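Local structure of L-methionine gamma-lyase (Fusobacterium nucleatum subsp. nucleatum, 6LXU) at residues A[181-186]-A[226-231]; A[94-99]-A[205-210]. The protein is a pyridoxal-phosphate-dependent enzyme of the Cys/Met metabolism family, with the aminotransferase-type fold, whose assembly contains four protein chains. All coordinates share one frame; numbering follows the deposited sequence.

Contact 1 (A[181-186]-A[226-231])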
loop_
_atom_site.group_PDB
_atom_site.type_symbol
_atom_site.label_atom_id
_atom_site.label_comp_id
_atom_site.label_asym_id
_atom_site.label_seq_id
_atom_site.Cartn_x
_atom_site.Cartn_y
_atom_site.Cartn_z
ATOM N N ASN A 181 11.956 38.426 -19.514
ATOM C CA ASN A 181 12.596 37.250 -18.923
ATOM C C ASN A 181 11.965 36.807 -17.589
ATOM O O ASN A 181 12.403 35.803 -17.015
ATOM C CB ASN A 181 14.082 37.556 -18.710
ATOM C CG ASN A 181 14.930 36.308 -18.549
ATOM O OD1 ASN A 181 14.784 35.339 -19.301
ATOM N ND2 ASN A 181 15.837 36.333 -17.572
ATOM N N THR A 182 10.962 37.520 -17.082
ATOM C CA THR A 182 10.413 37.210 -15.755
ATOM C C THR A 182 9.295 36.169 -15.812
ATOM O O THR A 182 8.337 36.303 -16.584
ATOM C CB THR A 182 9.888 38.476 -15.074
ATOM O OG1 THR A 182 10.925 39.469 -15.024
ATOM C CG2 THR A 182 9.383 38.194 -13.655
ATOM N N LEU A 183 9.411 35.141 -14.966
ATOM C CA LEU A 183 8.355 34.139 -14.792
ATOM C C LEU A 183 7.561 34.431 -13.537
ATOM O O LEU A 183 8.133 34.773 -12.503
ATOM C CB LEU A 183 8.966 32.749 -14.676
ATOM C CG LEU A 183 9.694 32.239 -15.917
ATOM C CD1 LEU A 183 10.516 31.006 -15.569
ATOM C CD2 LEU A 183 8.715 31.949 -17.045
ATOM N N VAL A 184 6.243 34.270 -13.629
ATOM C CA VAL A 184 5.355 34.414 -12.499
ATOM C C VAL A 184 4.970 33.013 -12.015
ATOM O O VAL A 184 4.462 32.203 -12.792
ATOM C CB VAL A 184 4.094 35.236 -12.851
ATOM C CG1 VAL A 184 3.213 35.403 -11.618
ATOM C CG2 VAL A 184 4.472 36.603 -13.406
ATOM N N ILE A 185 5.227 32.766 -10.723
ATOM C CA ILE A 185 4.973 31.465 -10.090
ATOM C C ILE A 185 3.985 31.716 -8.973
ATOM O O ILE A 185 4.203 32.603 -8.156
ATOM C CB ILE A 185 6.276 30.842 -9.533
ATOM C CG1 ILE A 185 7.319 30.730 -10.647
ATOM C CG2 ILE A 185 5.984 29.493 -8.892
ATOM C CD1 ILE A 185 8.673 30.228 -10.206
ATOM N N VAL A 186 2.907 30.926 -8.921
ATOM C CA VAL A 186 1.895 31.063 -7.876
ATOM C C VAL A 186 1.703 29.749 -7.135
ATOM O O VAL A 186 1.473 28.712 -7.753
ATOM C CB VAL A 186 0.545 31.526 -8.454
ATOM C CG1 VAL A 186 -0.554 31.514 -7.402
ATOM C CG2 VAL A 186 0.706 32.912 -9.032
ATOM N N VAL A 226 2.063 22.783 -12.491
ATOM C CA VAL A 226 1.443 22.860 -13.813
ATOM C C VAL A 226 2.009 24.059 -14.553
ATOM O O VAL A 226 2.066 25.160 -14.022
ATOM C CB VAL A 226 -0.085 22.966 -13.755
ATOM C CG1 VAL A 226 -0.672 22.989 -15.171
ATOM C CG2 VAL A 226 -0.671 21.786 -12.985
ATOM N N THR A 227 2.418 23.826 -15.802
ATOM C CA THR A 227 2.953 24.886 -16.643
ATOM C C THR A 227 2.941 24.442 -18.106
ATOM O O THR A 227 2.443 23.374 -18.446
ATOM C CB THR A 227 4.355 25.315 -16.133
ATOM O OG1 THR A 227 4.806 26.468 -16.854
ATOM C CG2 THR A 227 5.396 24.230 -16.278
ATOM N N ARG A 228 3.507 25.297 -18.965
ATOM C CA ARG A 228 3.647 24.973 -20.389
ATOM C C ARG A 228 4.641 23.835 -20.571
ATOM O O ARG A 228 5.577 23.683 -19.764
ATOM C CB ARG A 228 4.171 26.171 -21.194
ATOM C CG ARG A 228 3.362 27.433 -21.137
ATOM C CD ARG A 228 4.056 28.565 -21.887
ATOM N NE ARG A 228 5.315 29.077 -21.319
ATOM C CZ ARG A 228 5.443 30.076 -20.421
ATOM N NH1 ARG A 228 4.373 30.658 -19.894
ATOM N NH2 ARG A 228 6.644 30.472 -20.036
ATOM N N GLN A 229 4.468 23.048 -21.629
ATOM C CA GLN A 229 5.297 21.857 -21.841
ATOM C C GLN A 229 6.792 22.133 -21.822
ATOM O O GLN A 229 7.550 21.356 -21.226
ATOM C CB GLN A 229 4.949 21.170 -23.167
ATOM C CG GLN A 229 5.512 19.766 -23.296
ATOM C CD GLN A 229 4.793 18.792 -22.401
ATOM O OE1 GLN A 229 3.564 18.696 -22.459
ATOM N NE2 GLN A 229 5.537 18.066 -21.565
ATOM N N GLU A 230 7.216 23.216 -22.469
ATOM C CA GLU A 230 8.638 23.555 -22.555
ATOM C C GLU A 230 9.258 23.745 -21.167
ATOM O O GLU A 230 10.354 23.236 -20.897
ATOM C CB GLU A 230 8.878 24.786 -23.455
ATOM C CG GLU A 230 8.288 26.104 -22.968
ATOM C CD GLU A 230 8.251 27.194 -24.036
ATOM O OE1 GLU A 230 9.143 27.231 -24.913
ATOM O OE2 GLU A 230 7.322 28.030 -23.985
ATOM N N LEU A 231 8.562 24.467 -20.302
ATOM C CA LEU A 231 9.038 24.681 -18.936
ATOM C C LEU A 231 8.921 23.406 -18.115
ATOM O O LEU A 231 9.815 23.088 -17.331
ATOM C CB LEU A 231 8.278 25.819 -18.236
ATOM C CG LEU A 231 8.629 27.258 -18.619
ATOM C CD1 LEU A 231 7.633 28.229 -18.002
ATOM C CD2 LEU A 231 10.040 27.618 -18.182
#
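The guanidinium of R228 meets carboxylates through two of its nitrogens and the side chain of L183 through the third. NH1 forms a salt bridge with OD1 of D204, which lies outside both segments. NE points to OE2 of E230 at 3.5 Å, but the N-H...O angle of 137° makes this a weak bond within a salt bridge. NH2 approaches L183, whose CD2 lies 3.9 Å away, near the guanidinium plane and at its edge, so the methyl does not cover the flat face. The bend at chi3 (-67°) lets the guanidinium come nearer 181-186 than the start of the side chain would suggest. In the mixed seven-stranded sheet of this fold type I enzyme, 181-186 enters strand 183-187, while 226-231 leaves strand 223-227 at residue 227 and starts helix 229-244, with R228 as its N-cap residue. Strand 205-209 lies between the two strands, and L183 is met by the turn and the first turn of the helix, through side chains. D204 is a further tie, since its OD2 accepts V184 N and its backbone O is bonded to T227 OG1. The apolar part of the contact joins L183 CD2 to L231 CD1 at 4.0 Å, the two side chains running antiparallel alongside each other and meeting at these methyls. Both CB atoms face the opposing segment. The interface is thin: 89 Å² is buried in total, and the nearest CA atoms, those of L183 and L231, are 10.3 Å apart. L231 also packs on I205 of the intervening strand.

Contact 2 (A[94-99]-A[205-210])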
loop_
_atom_site.group_PDB
_atom_site.type_symbol
_atom_site.label_atom_id
_atom_site.label_comp_id
_atom_site.label_asym_id
_atom_site.label_seq_id
_atom_site.Cartn_x
_atom_site.Cartn_y
_atom_site.Cartn_z
ATOM N N SER A 94 10.810 23.905 -4.803
ATOM C CA SER A 94 12.261 23.917 -4.970
ATOM C C SER A 94 12.676 23.406 -6.342
ATOM O O SER A 94 13.559 23.990 -6.981
ATOM C CB SER A 94 12.971 23.151 -3.846
ATOM O OG SER A 94 12.622 21.780 -3.833
ATOM N N SER A 95 12.067 22.326 -6.828
ATOM C CA SER A 95 12.438 21.817 -8.141
ATOM C C SER A 95 12.241 22.884 -9.208
ATOM O O SER A 95 13.057 23.031 -10.116
ATOM C CB SER A 95 11.615 20.609 -8.537
ATOM O OG SER A 95 11.849 19.479 -7.695
ATOM N N THR A 96 11.141 23.618 -9.097
ATOM C CA THR A 96 10.852 24.712 -10.024
ATOM C C THR A 96 11.907 25.816 -9.925
ATOM O O THR A 96 12.477 26.230 -10.946
ATOM C CB THR A 96 9.439 25.271 -9.762
ATOM O OG1 THR A 96 8.476 24.238 -10.009
ATOM C CG2 THR A 96 9.143 26.443 -10.681
ATOM N N LEU A 97 12.179 26.279 -8.722
ATOM C CA LEU A 97 13.111 27.392 -8.538
ATOM C C LEU A 97 14.537 27.042 -8.943
ATOM O O LEU A 97 15.214 27.855 -9.602
ATOM C CB LEU A 97 13.041 27.909 -7.106
ATOM C CG LEU A 97 11.704 28.575 -6.741
ATOM C CD1 LEU A 97 11.642 28.861 -5.260
ATOM C CD2 LEU A 97 11.461 29.855 -7.525
ATOM N N TRP A 98 15.005 25.840 -8.607
ATOM C CA TRP A 98 16.355 25.443 -9.013
ATOM C C TRP A 98 16.494 25.315 -10.522
ATOM O O TRP A 98 17.608 25.446 -11.059
ATOM C CB TRP A 98 16.792 24.116 -8.369
ATOM C CG TRP A 98 16.971 24.135 -6.881
ATOM C CD1 TRP A 98 16.430 23.242 -6.010
ATOM C CD2 TRP A 98 17.736 25.063 -6.087
ATOM N NE1 TRP A 98 16.819 23.531 -4.732
ATOM C CE2 TRP A 98 17.603 24.658 -4.739
ATOM C CE3 TRP A 98 18.505 26.213 -6.373
ATOM C CZ2 TRP A 98 18.201 25.362 -3.672
ATOM C CZ3 TRP A 98 19.102 26.924 -5.298
ATOM C CH2 TRP A 98 18.950 26.484 -3.969
ATOM N N THR A 99 15.399 24.995 -11.208
ATOM C CA THR A 99 15.411 24.894 -12.662
ATOM C C THR A 99 15.558 26.263 -13.328
ATOM O O THR A 99 16.370 26.427 -14.250
ATOM C CB THR A 99 14.136 24.194 -13.170
ATOM O OG1 THR A 99 14.099 22.870 -12.623
ATOM C CG2 THR A 99 14.117 24.096 -14.693
ATOM N N ILE A 205 3.596 29.597 -14.019
ATOM C CA ILE A 205 3.746 28.293 -13.347
ATOM C C ILE A 205 2.873 28.299 -12.105
ATOM O O ILE A 205 2.912 29.244 -11.328
ATOM C CB ILE A 205 5.214 28.037 -12.924
ATOM C CG1 ILE A 205 6.177 28.159 -14.117
ATOM C CG2 ILE A 205 5.336 26.675 -12.235
ATOM C CD1 ILE A 205 7.643 28.166 -13.727
ATOM N N VAL A 206 2.111 27.217 -11.914
ATOM C CA VAL A 206 1.347 26.995 -10.697
ATOM C C VAL A 206 1.994 25.859 -9.925
ATOM O O VAL A 206 2.343 24.828 -10.507
ATOM C CB VAL A 206 -0.123 26.650 -11.004
ATOM C CG1 VAL A 206 -0.847 26.097 -9.778
ATOM C CG2 VAL A 206 -0.831 27.884 -11.529
ATOM N N VAL A 207 2.132 26.049 -8.614
ATOM C CA VAL A 207 2.624 25.003 -7.719
ATOM C C VAL A 207 1.576 24.743 -6.634
ATOM O O VAL A 207 0.813 25.631 -6.222
ATOM C CB VAL A 207 4.006 25.336 -7.117
ATOM C CG1 VAL A 207 5.032 25.540 -8.210
ATOM C CG2 VAL A 207 3.941 26.518 -6.178
ATOM N N HIS A 208 1.558 23.489 -6.181
ATOM C CA HIS A 208 0.672 23.038 -5.093
ATOM C C HIS A 208 1.394 22.165 -4.098
ATOM O O HIS A 208 2.181 21.310 -4.484
ATOM C CB HIS A 208 -0.451 22.137 -5.621
ATOM C CG HIS A 208 -1.487 22.849 -6.415
ATOM N ND1 HIS A 208 -2.519 23.543 -5.822
ATOM C CD2 HIS A 208 -1.649 22.958 -7.754
ATOM C CE1 HIS A 208 -3.273 24.051 -6.785
ATOM N NE2 HIS A 208 -2.771 23.712 -7.960
ATOM N N SER A 209 1.013 22.315 -2.834
ATOM C CA SER A 209 1.128 21.221 -1.884
ATOM C C SER A 209 -0.111 20.344 -2.014
ATOM O O SER A 209 -1.171 20.680 -1.489
ATOM C CB SER A 209 1.270 21.746 -0.467
ATOM O OG SER A 209 1.291 20.642 0.435
ATOM N N ALA A 210 0.037 19.218 -2.710
ATOM C CA ALA A 210 -1.046 18.242 -2.817
ATOM C C ALA A 210 -1.331 17.539 -1.494
ATOM O O ALA A 210 -2.387 16.941 -1.335
ATOM C CB ALA A 210 -0.749 17.228 -3.915
#
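Helix 89-100 lies against one face of the seven-stranded sheet typical of fold type I pyridoxal-phosphate enzymes, and within 94-99, T96 is the residue that meets 205-210. The evidence is in the side-chain approaches: T96 reaches I205 tip to tip, its CG2 standing 3.8 Å from I205 CD1 and 4.1 Å from I205 CG2, so one methyl rests against both a branch and the end of the isoleucine. The other arm of the threonine serves V207, where OG1 comes to 4.1 Å from CG1; this is van der Waals packing, and the two side chains cross obliquely. With chi1 at -63°, CG2 is anti to the backbone N of T96 while OG1 lies beside that N, which lets the hydroxyl hydrogen-bond to the carbonyl O of A92 one turn earlier. The polar atom is thereby paired within its own helix although it faces the aliphatic side chain of V207. I205 and V207, two residues apart, both direct their CB atoms at the helix. The nearest CA atoms, T96 and V207, are 8.5 Å apart, and the 99 Å² buried in all comes from three buried residues. A second hydroxyl is also turned back on the helix: T99 OG1 donates to S95 O at 2.7 Å, tilted 21° from the carbonyl plane, and the same oxygen accepts T99 N. Farther along the strand, S209 OG bonds to OP1 of the modified residue LLP at position 212, which ties the strand's end to the cofactor. Around T96, I235 of helix 229-244 and V225 of strand 223-227 close in, while W98 stacks on W98 of the second subunit.

How the contacts relate
Contact 2 is core packing, with all its touching residues buried, whereas contact 1 is only partly buried. Their chemistry follows: a threonine with two aliphatic residues inside, leucines beside an arginine and its carboxylates nearer the surface. Both depend on the same sheet, because strand 205-209 of contact 2 runs between the two strands of contact 1. Backbone pairs join them on each side: V226 N to V206 O and V186 O to V207 N, both 2.9 Å and probable hydrogen bonds. Packing adds I185 CD1 against T96 CG2 at 3.8 Å. The centres are about 10 Å apart, and the four segments alternate along the chain.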